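Local coordinates for protein dnab-like replicative helicase (PDB 3BH0) that probably unwinds duplex DNA with 5'-3' polarity as a DnaB-family replicative helicase of phage SPP1, its ATPase domain, the part in this chain, hydrolysing ATP to ADP and phosphate, at residues A[47-52]-A[64-69]; A[204-209]-A[248-253]; A[240-245]-A[262-267]. One frame throughout, in Å; residues are numbered along the deposited sequence.

All three contacts belong to the RecA-like P-loop NTPase domain of a DnaB-type helicase. Interaction 1 joins the two loops at either end of helix 56-62, the second of which leads into strand 70-74; the other two set a loop against helix 202-220 and strand 259-265. The centre of interaction 1 lies about 26 Å from that of interaction 2 and about 25 Å from that of interaction 3. The last two, with centres about 20 Å apart, alternate along the sequence: segment 240-245 runs into 248-253, whose helix 252-256 precedes strand 259-265. Interaction 3 borders the probable nucleotide site: Leu-263 touches the presumed Walker A loop after strand 70-74.

Interaction 1 (A[47-52]-A[64-69]); sequences NITGVP and GYKRRN
Tyr-65, Val-51 and Gly-64 bury the most surface where the two loops flanking helix 56-62 meet, just ahead of strand 70-74 of the RecA-like ATPase domain, and the backbone does the binding. Val-51 and Tyr-65 form a single antiparallel bridge, a hydrogen-bonded pair: Val-51 N reaches Tyr-65 O at 2.8 Å, and Tyr-65 N reaches Val-51 O at 2.6 Å, with a nearly straight N-H (168°). Both donors meet a carbonyl lone pair in plane. The beta-branched Val-51 suits this extended backbone, and its CG2 lies 3.6 Å from Tyr-65 O.

Glycines allow this closeness. A CB on Gly-64 would collide with Gly-50 C and, at its positive phi (97°), with the preceding carbonyl oxygen. One on Gly-50 would strike Tyr-65 O, to which Gly-50 CA makes a CA-H...O contact at 3.2 Å. Lys-66 NZ bends back to hydrogen-bond Gly-64 O at 3.1 Å from above the carbonyl plane, and weakly bonds Thr-62 O.

Tyr-65 OH hydrogen-bonds Gln-88 of helix 81-93 and Glu-261 of strand 259-265. The Tyr-65 side chain packs on Leu-58 of helix 56-62, Val-223 and Ile-225 of strand 223-228, and, with Val-51, on Met-92 of helix 81-93.

Interaction 2 (A[204-209]-A[248-253]); sequences NQISQI and RESGQL
Helix 202-220, which links strands 183-188 and 223-228 in the RecA-like ATPase core, here receives the turn that leads into helix 252-256. Ile-206 and Ser-207, adjacent on the long helix, carry its side of the contact. The CG2 branch of Ile-206, anti to the backbone N, meets Ser-250 CB at 3.4 Å and is also near Ser-250 OG. Leu-253 CD2 is a looser apolar neighbour of the same methyl, 4.5 Å from Ile-206 CG2. A branched aliphatic residue suits this buried position, and the small Ser-250 lets the loop backbone come close to it.

Gly-251, with its positive phi of 70°, turns the chain into helix 252-256, with Gln-252 CB directed at Ser-207. Gln-252 CB lies 3.4 Å from Ser-207 OG. With CG anti to the backbone N (chi1 -178°), Gln-252 CG lies 3.6 Å from Ser-207 O; the bend at chi2 (72°) turns the rest of the chain, which touches Ser-210 and Arg-211 one turn further along.

No hydrogen bond crosses between 204-209 and 248-253. Ser-207 OG lies 3.4 Å from Ser-250 O without bonding it, and is bonded instead to Thr-203 O in its own helix. A weak bond from Thr-203 OG1 to Glu-249 O lies just outside. A compact serine thus brings its hydroxyl to the interface with an acceptor already provided, and the two segments are held by van der Waals packing.

Interaction 3 (A[240-245]-A[262-267]); sequences KRPMLS and FLYRDD
Pro-242 rests over the ring of Phe-262 where a loop of the RecA-like domain runs antiparallel to strand 259-265 and covers its side chains without joining the sheet. Pro-242 CB stands 3.8 Å from the centroid of the Phe-262 ring, 18° off the normal, a CH-pi contact over one face. The rigid proline ring offers a compact apolar surface, and the aromatics present broad faces to the loop. Next along, Arg-241 CG makes a second such contact, 3.7 Å from the centroid of the Tyr-264 ring. The Arg-241 chain bends at chi3 (-88°), so the guanidinium continues over the tyrosine with its plane 21° from the ring and NE 3.6 Å from Tyr-264 CE2. Arginine suits this place because its methylenes and flat cation can both lie on an aromatic face.

Phe-262 and Tyr-264 alternate with Leu-263, whose side chain leaves from the other side of the strand. The edge of the Phe-262 ring approaches Leu-244 N, and Leu-244 CD2 packs 4.3 Å from Phe-262 CZ. Backbone bonds from Phe-262 and Tyr-264 to Ile-282 and Glu-280 fix the strand, while Arg-237 fixes the loop through Arg-241 O.

At the far end Asp-266 OD1 meets both Tyr-264 and Arg-241. It accepts a weak bond from Tyr-264 OH at 3.3 Å. Arg-241 NH2 lies 3.6 Å from Asp-266 OD1, which stands off the guanidinium plane, so this salt bridge is electrostatic and not a directed bond.

Interaction 1 (A[47-52]-A[64-69])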
loop_
_atom_site.group_PDB
_atom_site.type_symbol
_atom_site.label_atom_id
_atom_site.label_comp_id
_atom_site.label_asym_id
_atom_site.label_seq_id
_atom_site.Cartn_x
_atom_site.Cartn_y
_atom_site.Cartn_z
ATOM N N ASN A 47 3.251 -12.057 -18.329
ATOM C CA ASN A 47 2.569 -12.115 -17.042
ATOM C C ASN A 47 3.315 -11.337 -15.952
ATOM O O ASN A 47 4.507 -11.003 -16.096
ATOM C CB ASN A 47 2.347 -13.566 -16.623
ATOM C CG ASN A 47 1.665 -14.394 -17.711
ATOM O OD1 ASN A 47 0.953 -13.859 -18.572
ATOM N ND2 ASN A 47 1.883 -15.708 -17.677
ATOM N N ILE A 48 2.592 -11.043 -14.871
ATOM C CA ILE A 48 3.154 -10.304 -13.743
ATOM C C ILE A 48 4.264 -11.122 -13.077
ATOM O O ILE A 48 4.044 -12.258 -12.644
ATOM C CB ILE A 48 2.073 -9.904 -12.700
ATOM C CG1 ILE A 48 1.420 -11.161 -12.103
ATOM C CG2 ILE A 48 1.042 -8.980 -13.335
ATOM C CD1 ILE A 48 0.753 -10.952 -10.745
ATOM N N THR A 49 5.453 -10.536 -13.031
ATOM C CA THR A 49 6.597 -11.131 -12.380
ATOM C C THR A 49 6.423 -11.012 -10.872
ATOM O O THR A 49 6.265 -12.017 -10.179
ATOM C CB THR A 49 7.896 -10.420 -12.817
ATOM O OG1 THR A 49 8.048 -10.553 -14.231
ATOM C CG2 THR A 49 9.117 -11.010 -12.118
ATOM N N GLY A 50 6.423 -9.776 -10.380
ATOM C CA GLY A 50 6.378 -9.513 -8.946
ATOM C C GLY A 50 5.022 -9.671 -8.280
ATOM O O GLY A 50 4.099 -10.265 -8.834
ATOM N N VAL A 51 4.930 -9.143 -7.065
ATOM C CA VAL A 51 3.724 -9.206 -6.266
ATOM C C VAL A 51 2.693 -8.277 -6.882
ATOM O O VAL A 51 2.979 -7.093 -7.105
ATOM C CB VAL A 51 3.986 -8.736 -4.818
ATOM C CG1 VAL A 51 2.775 -9.005 -3.955
ATOM C CG2 VAL A 51 5.220 -9.409 -4.233
ATOM N N PRO A 52 1.487 -8.802 -7.157
ATOM C CA PRO A 52 0.453 -7.948 -7.748
ATOM C C PRO A 52 -0.245 -7.056 -6.703
ATOM O O PRO A 52 -0.528 -7.500 -5.582
ATOM C CB PRO A 52 -0.539 -8.960 -8.331
ATOM C CG PRO A 52 -0.411 -10.169 -7.438
ATOM C CD PRO A 52 1.011 -10.186 -6.935
ATOM N N GLY A 64 4.293 -6.096 -11.348
ATOM C CA GLY A 64 4.280 -6.520 -9.949
ATOM C C GLY A 64 5.348 -5.816 -9.136
ATOM O O GLY A 64 6.307 -5.256 -9.693
ATOM N N TYR A 65 5.175 -5.827 -7.815
ATOM C CA TYR A 65 6.166 -5.257 -6.915
ATOM C C TYR A 65 7.311 -6.225 -6.764
ATOM O O TYR A 65 7.105 -7.412 -6.626
ATOM C CB TYR A 65 5.564 -4.920 -5.542
ATOM C CG TYR A 65 4.453 -3.892 -5.582
ATOM C CD1 TYR A 65 4.615 -2.672 -6.258
ATOM C CD2 TYR A 65 3.236 -4.143 -4.948
ATOM C CE1 TYR A 65 3.599 -1.736 -6.299
ATOM C CE2 TYR A 65 2.207 -3.208 -4.984
ATOM C CZ TYR A 65 2.392 -2.006 -5.656
ATOM O OH TYR A 65 1.359 -1.084 -5.677
ATOM N N LYS A 66 8.525 -5.698 -6.800
ATOM C CA LYS A 66 9.724 -6.526 -6.733
ATOM C C LYS A 66 10.233 -6.584 -5.304
ATOM O O LYS A 66 10.190 -5.591 -4.580
ATOM C CB LYS A 66 10.845 -5.972 -7.638
ATOM C CG LYS A 66 10.428 -5.571 -9.066
ATOM C CD LYS A 66 9.797 -6.720 -9.867
ATOM C CE LYS A 66 9.385 -6.228 -11.250
ATOM N NZ LYS A 66 8.106 -6.867 -11.660
ATOM N N ARG A 67 10.733 -7.754 -4.930
ATOM C CA ARG A 67 11.430 -7.975 -3.671
ATOM C C ARG A 67 12.308 -6.809 -3.152
ATOM O O ARG A 67 12.577 -6.726 -1.964
ATOM C CB ARG A 67 12.269 -9.250 -3.782
ATOM C CG ARG A 67 11.478 -10.499 -4.165
ATOM C CD ARG A 67 11.401 -11.499 -3.003
ATOM N NE ARG A 67 11.094 -12.859 -3.465
ATOM C CZ ARG A 67 11.229 -13.969 -2.730
ATOM N NH1 ARG A 67 11.682 -13.905 -1.476
ATOM N NH2 ARG A 67 10.908 -15.152 -3.256
ATOM N N ARG A 68 12.745 -5.890 -3.990
ATOM C CA ARG A 68 13.536 -4.779 -3.440
ATOM C C ARG A 68 12.787 -3.430 -3.299
ATOM O O ARG A 68 13.304 -2.475 -2.697
ATOM C CB ARG A 68 14.834 -4.623 -4.259
ATOM C CG ARG A 68 14.732 -3.790 -5.536
ATOM C CD ARG A 68 15.452 -2.439 -5.386
ATOM N NE ARG A 68 15.175 -1.572 -6.532
ATOM C CZ ARG A 68 15.664 -0.346 -6.715
ATOM N NH1 ARG A 68 16.472 0.222 -5.831
ATOM N NH2 ARG A 68 15.336 0.325 -7.807
ATOM N N ASN A 69 11.570 -3.371 -3.844
ATOM C CA ASN A 69 10.858 -2.100 -4.021
ATOM C C ASN A 69 10.457 -1.396 -2.729
ATOM O O ASN A 69 10.041 -2.015 -1.756
ATOM C CB ASN A 69 9.614 -2.263 -4.907
ATOM C CG ASN A 69 9.938 -2.690 -6.328
ATOM O OD1 ASN A 69 9.044 -3.126 -7.054
ATOM N ND2 ASN A 69 11.206 -2.564 -6.740
#

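Interaction 2 (A[204-209]-A[248-253])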
loop_
_atom_site.group_PDB
_atom_site.type_symbol
_atom_site.label_atom_id
_atom_site.label_comp_id
_atom_site.label_asym_id
_atom_site.label_seq_id
_atom_site.Cartn_x
_atom_site.Cartn_y
_atom_site.Cartn_z
ATOM N N ASN A 204 14.957 15.979 8.725
ATOM C CA ASN A 204 15.976 14.946 8.971
ATOM C C ASN A 204 15.445 13.633 9.510
ATOM O O ASN A 204 15.940 12.571 9.159
ATOM C CB ASN A 204 17.065 15.472 9.914
ATOM C CG ASN A 204 18.045 16.387 9.214
ATOM O OD1 ASN A 204 17.890 16.705 8.027
ATOM N ND2 ASN A 204 19.064 16.818 9.943
ATOM N N GLN A 205 14.455 13.714 10.386
ATOM C CA GLN A 205 13.764 12.534 10.877
ATOM C C GLN A 205 13.058 11.790 9.749
ATOM O O GLN A 205 13.187 10.567 9.643
ATOM C CB GLN A 205 12.751 12.922 11.945
ATOM C CG GLN A 205 13.371 13.420 13.261
ATOM C CD GLN A 205 12.341 14.109 14.128
ATOM O OE1 GLN A 205 11.302 14.552 13.631
ATOM N NE2 GLN A 205 12.609 14.202 15.422
ATOM N N ILE A 206 12.321 12.516 8.905
ATOM C CA ILE A 206 11.630 11.871 7.780
ATOM C C ILE A 206 12.627 11.332 6.744
ATOM O O ILE A 206 12.419 10.266 6.185
ATOM C CB ILE A 206 10.594 12.796 7.093
ATOM C CG1 ILE A 206 9.562 13.329 8.089
ATOM C CG2 ILE A 206 9.960 12.093 5.891
ATOM C CD1 ILE A 206 8.585 12.310 8.640
ATOM N N SER A 207 13.709 12.070 6.508
ATOM C CA SER A 207 14.794 11.612 5.645
ATOM C C SER A 207 15.363 10.279 6.130
ATOM O O SER A 207 15.469 9.325 5.343
ATOM C CB SER A 207 15.893 12.672 5.578
ATOM O OG SER A 207 15.483 13.774 4.778
ATOM N N GLN A 208 15.699 10.212 7.425
ATOM C CA GLN A 208 16.206 8.974 8.052
ATOM C C GLN A 208 15.199 7.844 7.943
ATOM O O GLN A 208 15.544 6.756 7.486
ATOM C CB GLN A 208 16.579 9.186 9.521
ATOM C CG GLN A 208 16.646 7.872 10.344
ATOM C CD GLN A 208 15.303 7.509 10.996
ATOM O OE1 GLN A 208 14.635 8.361 11.576
ATOM N NE2 GLN A 208 14.917 6.244 10.903
ATOM N N ILE A 209 13.952 8.097 8.338
ATOM C CA ILE A 209 12.902 7.082 8.182
ATOM C C ILE A 209 12.859 6.542 6.750
ATOM O O ILE A 209 12.769 5.338 6.541
ATOM C CB ILE A 209 11.510 7.594 8.602
ATOM C CG1 ILE A 209 11.467 7.882 10.108
ATOM C CG2 ILE A 209 10.432 6.559 8.209
ATOM C CD1 ILE A 209 10.281 8.746 10.548
ATOM N N ARG A 248 6.799 17.992 0.223
ATOM C CA ARG A 248 7.715 19.047 0.747
ATOM C C ARG A 248 8.498 18.725 2.015
ATOM O O ARG A 248 9.730 18.672 1.988
ATOM C CB ARG A 248 6.971 20.381 0.947
ATOM C CG ARG A 248 7.890 21.612 1.044
ATOM C CD ARG A 248 8.526 21.825 2.436
ATOM N NE ARG A 248 9.338 23.049 2.455
ATOM C CZ ARG A 248 10.136 23.436 3.454
ATOM N NH1 ARG A 248 10.261 22.694 4.558
ATOM N NH2 ARG A 248 10.816 24.575 3.346
ATOM N N GLU A 249 7.763 18.508 3.107
ATOM C CA GLU A 249 8.319 18.445 4.468
ATOM C C GLU A 249 9.240 17.239 4.718
ATOM O O GLU A 249 9.769 17.056 5.825
ATOM C CB GLU A 249 7.183 18.493 5.515
ATOM C CG GLU A 249 6.228 19.706 5.393
ATOM C CD GLU A 249 4.979 19.430 4.533
ATOM O OE1 GLU A 249 5.060 18.637 3.563
ATOM O OE2 GLU A 249 3.909 20.016 4.825
ATOM N N SER A 250 9.452 16.455 3.663
ATOM C CA SER A 250 10.153 15.182 3.738
ATOM C C SER A 250 11.486 15.185 2.978
ATOM O O SER A 250 12.505 14.704 3.494
ATOM C CB SER A 250 9.227 14.082 3.203
ATOM O OG SER A 250 7.947 14.134 3.834
ATOM N N GLY A 251 11.460 15.726 1.753
ATOM C CA GLY A 251 12.623 15.772 0.853
ATOM C C GLY A 251 13.041 14.409 0.300
ATOM O O GLY A 251 12.607 13.987 -0.782
ATOM N N GLN A 252 13.896 13.733 1.063
ATOM C CA GLN A 252 14.432 12.414 0.749
ATOM C C GLN A 252 13.416 11.447 0.142
ATOM O O GLN A 252 13.754 10.622 -0.708
ATOM C CB GLN A 252 14.994 11.831 2.039
ATOM C CG GLN A 252 15.647 10.484 1.908
ATOM C CD GLN A 252 16.978 10.549 1.193
ATOM O OE1 GLN A 252 17.092 10.124 0.045
ATOM N NE2 GLN A 252 18.000 11.075 1.876
ATOM N N LEU A 253 12.169 11.572 0.582
ATOM C CA LEU A 253 11.102 10.616 0.282
ATOM C C LEU A 253 10.946 10.267 -1.209
ATOM O O LEU A 253 10.807 9.096 -1.559
ATOM C CB LEU A 253 9.780 11.118 0.895
ATOM C CG LEU A 253 8.712 10.110 1.340
ATOM C CD1 LEU A 253 9.316 8.934 2.068
ATOM C CD2 LEU A 253 7.694 10.795 2.227
#

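Interaction 3 (A[240-245]-A[262-267])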
loop_
_atom_site.group_PDB
_atom_site.type_symbol
_atom_site.label_atom_id
_atom_site.label_comp_id
_atom_site.label_asym_id
_atom_site.label_seq_id
_atom_site.Cartn_x
_atom_site.Cartn_y
_atom_site.Cartn_z
ATOM N N LYS A 240 -5.864 20.254 -8.354
ATOM C CA LYS A 240 -5.455 19.668 -7.085
ATOM C C LYS A 240 -4.967 18.230 -7.220
ATOM O O LYS A 240 -4.986 17.463 -6.257
ATOM C CB LYS A 240 -6.588 19.782 -6.055
ATOM C CG LYS A 240 -6.928 21.223 -5.695
ATOM C CD LYS A 240 -8.180 21.314 -4.861
ATOM C CE LYS A 240 -8.769 22.717 -4.895
ATOM N NZ LYS A 240 -8.996 23.184 -6.308
ATOM N N ARG A 241 -4.544 17.859 -8.421
ATOM C CA ARG A 241 -3.810 16.609 -8.580
ATOM C C ARG A 241 -2.424 16.740 -7.922
ATOM O O ARG A 241 -1.732 17.751 -8.113
ATOM C CB ARG A 241 -3.727 16.195 -10.047
ATOM C CG ARG A 241 -4.663 15.067 -10.358
ATOM C CD ARG A 241 -5.049 14.994 -11.810
ATOM N NE ARG A 241 -6.216 15.836 -12.047
ATOM C CZ ARG A 241 -7.171 15.595 -12.939
ATOM N NH1 ARG A 241 -7.130 14.505 -13.704
ATOM N NH2 ARG A 241 -8.176 16.452 -13.051
ATOM N N PRO A 242 -2.042 15.746 -7.094
ATOM C CA PRO A 242 -0.764 15.854 -6.375
ATOM C C PRO A 242 0.403 15.815 -7.327
ATOM O O PRO A 242 0.323 15.163 -8.366
ATOM C CB PRO A 242 -0.750 14.609 -5.482
ATOM C CG PRO A 242 -2.169 14.151 -5.434
ATOM C CD PRO A 242 -2.752 14.502 -6.759
ATOM N N MET A 243 1.471 16.528 -6.988
ATOM C CA MET A 243 2.735 16.406 -7.720
ATOM C C MET A 243 3.875 16.077 -6.779
ATOM O O MET A 243 3.704 16.117 -5.565
ATOM C CB MET A 243 3.048 17.661 -8.526
ATOM C CG MET A 243 3.101 18.922 -7.732
ATOM S SD MET A 243 2.981 20.331 -8.833
ATOM C CE MET A 243 1.644 19.831 -9.921
ATOM N N LEU A 244 5.032 15.752 -7.349
ATOM C CA LEU A 244 6.181 15.294 -6.565
ATOM C C LEU A 244 6.671 16.340 -5.577
ATOM O O LEU A 244 7.105 15.996 -4.479
ATOM C CB LEU A 244 7.320 14.801 -7.463
ATOM C CG LEU A 244 7.070 13.505 -8.238
ATOM C CD1 LEU A 244 8.174 13.325 -9.275
ATOM C CD2 LEU A 244 6.988 12.290 -7.337
ATOM N N SER A 245 6.571 17.610 -5.965
ATOM C CA SER A 245 6.874 18.733 -5.081
ATOM C C SER A 245 5.976 18.795 -3.825
ATOM O O SER A 245 6.338 19.443 -2.839
ATOM C CB SER A 245 6.800 20.062 -5.853
ATOM O OG SER A 245 5.455 20.463 -6.069
ATOM N N PHE A 262 0.209 8.360 -6.292
ATOM C CA PHE A 262 -0.725 9.330 -5.746
ATOM C C PHE A 262 -2.153 8.886 -6.037
ATOM O O PHE A 262 -2.422 8.262 -7.064
ATOM C CB PHE A 262 -0.510 10.708 -6.374
ATOM C CG PHE A 262 0.801 11.362 -6.023
ATOM C CD1 PHE A 262 1.277 11.363 -4.724
ATOM C CD2 PHE A 262 1.526 12.033 -6.997
ATOM C CE1 PHE A 262 2.487 12.000 -4.405
ATOM C CE2 PHE A 262 2.726 12.686 -6.692
ATOM C CZ PHE A 262 3.208 12.663 -5.395
ATOM N N LEU A 263 -3.053 9.199 -5.114
ATOM C CA LEU A 263 -4.482 9.016 -5.314
ATOM C C LEU A 263 -5.164 10.373 -5.402
ATOM O O LEU A 263 -4.863 11.292 -4.646
ATOM C CB LEU A 263 -5.099 8.191 -4.184
ATOM C CG LEU A 263 -5.079 6.652 -4.178
ATOM C CD1 LEU A 263 -4.076 5.994 -5.119
ATOM C CD2 LEU A 263 -4.813 6.194 -2.778
ATOM N N TYR A 264 -6.082 10.492 -6.345
ATOM C CA TYR A 264 -6.866 11.691 -6.519
ATOM C C TYR A 264 -8.270 11.262 -6.860
ATOM O O TYR A 264 -8.476 10.444 -7.755
ATOM C CB TYR A 264 -6.268 12.526 -7.642
ATOM C CG TYR A 264 -7.043 13.764 -8.003
ATOM C CD1 TYR A 264 -6.961 14.910 -7.219
ATOM C CD2 TYR A 264 -7.835 13.799 -9.143
ATOM C CE1 TYR A 264 -7.659 16.055 -7.559
ATOM C CE2 TYR A 264 -8.540 14.932 -9.491
ATOM C CZ TYR A 264 -8.452 16.057 -8.701
ATOM O OH TYR A 264 -9.147 17.190 -9.043
ATOM N N ARG A 265 -9.231 11.807 -6.125
ATOM C CA ARG A 265 -10.640 11.511 -6.345
ATOM C C ARG A 265 -11.332 12.823 -6.739
ATOM O O ARG A 265 -11.644 13.645 -5.884
ATOM C CB ARG A 265 -11.209 10.907 -5.069
ATOM C CG ARG A 265 -12.580 10.301 -5.197
ATOM C CD ARG A 265 -13.031 9.752 -3.857
ATOM N NE ARG A 265 -14.379 10.216 -3.557
ATOM C CZ ARG A 265 -14.703 11.037 -2.561
ATOM N NH1 ARG A 265 -13.780 11.480 -1.716
ATOM N NH2 ARG A 265 -15.966 11.408 -2.405
ATOM N N ASP A 266 -11.531 13.031 -8.042
ATOM C CA ASP A 266 -11.973 14.337 -8.573
ATOM C C ASP A 266 -13.261 14.870 -7.941
ATOM O O ASP A 266 -13.406 16.086 -7.763
ATOM C CB ASP A 266 -12.096 14.322 -10.114
ATOM C CG ASP A 266 -12.248 15.731 -10.716
ATOM O OD1 ASP A 266 -11.322 16.223 -11.396
ATOM O OD2 ASP A 266 -13.287 16.375 -10.518
ATOM N N ASP A 267 -14.182 13.966 -7.603
ATOM C CA ASP A 267 -15.508 14.376 -7.124
ATOM C C ASP A 267 -15.537 14.815 -5.656
ATOM O O ASP A 267 -16.565 15.308 -5.176
ATOM C CB ASP A 267 -16.611 13.334 -7.466
ATOM C CG ASP A 267 -16.427 11.998 -6.751
ATOM O OD1 ASP A 267 -15.547 11.892 -5.870
ATOM O OD2 ASP A 267 -17.174 11.049 -7.067
#